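Local structure of histidine--tRNA ligase (1QE0) at residues A131-E135 with S300-I304. The protein catalyses the ATP-dependent attachment of L-histidine to tRNA(His), releasing AMP and diphosphate, and works as a homodimer. Sequence-based numbering, arbitrary orientation.
Sequences AIGAE and SETGI
Ala131 and Ile304 face each other as an antiparallel hydrogen-bonded pair where the end of strand 123-132 runs beside strand 302-309, in the antiparallel part of the class II synthetase catalytic sheet. Ala131 N gives a nearly straight bond to Ile304 O (2.8 Å), and Ile304 N returns one to Ala131 O, with the donor in the plane of that carbonyl. On this face the methyl CB of Ala131 meets the CG2 branch of Ile304 at 3.9 Å; CG1, anti to the backbone N (chi1 -177°), leads away from the partner strand, and the Ile304 side chain also touches Asp140 and Val143 of helix 137-153. The neighbouring pair, Ile132 with Gly303, is non-hydrogen-bonded, and its backbones close to 4.1 Å between Ile132 CA and Gly303 CA. Ile132 uses its CG2 branch here, crossing the Glu301 side chain at about a right angle, with Ile132 CG2 3.7 Å from Glu301 CB, next to Tyr89 of helix 82-91.

Beyond the strand the chain turns at Gly133, whose positive phi suits glycine, while Gly133 N still reaches Thr302 O at 2.8 Å, approaching 24° from the carbonyl plane. The turn then brings Glu135 back over Thr302, again roughly at right angles: Glu135 CB lies 3.6 Å from Thr302 OG1, and with the chain extended beyond CG, Glu135 OE2 lies 3.3 Å from the methyl CG2 of Thr302.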
# COMPACT_ATOMS: atom_id res chain seq x y z
N ALA A 131 7.48 0.35 -16.98
CA ALA A 131 7.98 -0.82 -17.66
C ALA A 131 9.22 -0.25 -18.37
O ALA A 131 9.10 0.67 -19.18
CB ALA A 131 6.96 -1.32 -18.65
N ILE A 132 10.42 -0.68 -18.00
CA ILE A 132 11.64 -0.18 -18.64
C ILE A 132 12.45 -1.30 -19.36
O ILE A 132 12.54 -2.44 -18.88
CB ILE A 132 12.55 0.53 -17.63
CG1 ILE A 132 11.73 1.42 -16.71
CG2 ILE A 132 13.57 1.43 -18.32
CD1 ILE A 132 12.45 1.73 -15.37
N GLY A 133 12.98 -0.99 -20.52
CA GLY A 133 13.76 -1.95 -21.26
C GLY A 133 13.08 -2.76 -22.35
O GLY A 133 13.49 -3.89 -22.58
N ALA A 134 12.07 -2.22 -23.03
CA ALA A 134 11.43 -2.98 -24.09
C ALA A 134 10.52 -2.15 -24.95
O ALA A 134 9.30 -2.31 -24.87
CB ALA A 134 10.65 -4.15 -23.52
N GLU A 135 11.07 -1.29 -25.80
CA GLU A 135 10.22 -0.46 -26.67
C GLU A 135 9.46 -1.38 -27.59
O GLU A 135 10.04 -1.99 -28.47
CB GLU A 135 11.05 0.51 -27.50
CG GLU A 135 10.21 1.44 -28.33
CD GLU A 135 11.03 2.59 -28.82
OE1 GLU A 135 11.74 2.39 -29.83
OE2 GLU A 135 11.02 3.68 -28.16
N SER A 300 20.61 3.85 -21.91
CA SER A 300 19.67 4.49 -22.81
C SER A 300 18.37 3.71 -22.90
O SER A 300 17.70 3.74 -23.94
CB SER A 300 20.25 4.64 -24.21
OG SER A 300 21.43 5.40 -24.16
N GLU A 301 18.01 3.00 -21.83
CA GLU A 301 16.79 2.23 -21.84
C GLU A 301 15.57 3.05 -22.21
O GLU A 301 15.51 4.26 -21.95
CB GLU A 301 16.54 1.62 -20.48
CG GLU A 301 17.59 0.65 -20.06
CD GLU A 301 17.70 -0.52 -21.00
OE1 GLU A 301 16.72 -0.78 -21.72
OE2 GLU A 301 18.78 -1.16 -20.99
N THR A 302 14.64 2.38 -22.87
CA THR A 302 13.36 2.94 -23.29
C THR A 302 12.40 2.56 -22.16
O THR A 302 12.70 1.67 -21.38
CB THR A 302 12.85 2.32 -24.62
OG1 THR A 302 13.43 1.02 -24.83
CG2 THR A 302 13.21 3.21 -25.77
N GLY A 303 11.25 3.22 -22.08
CA GLY A 303 10.31 2.89 -21.03
C GLY A 303 8.99 3.62 -21.13
O GLY A 303 8.89 4.65 -21.81
N ILE A 304 7.98 3.09 -20.46
CA ILE A 304 6.64 3.65 -20.45
C ILE A 304 6.11 3.48 -19.05
O ILE A 304 6.42 2.50 -18.37
CB ILE A 304 5.68 2.89 -21.44
CG1 ILE A 304 4.29 3.54 -21.49
CG2 ILE A 304 5.57 1.44 -21.07
CD1 ILE A 304 3.33 2.83 -22.37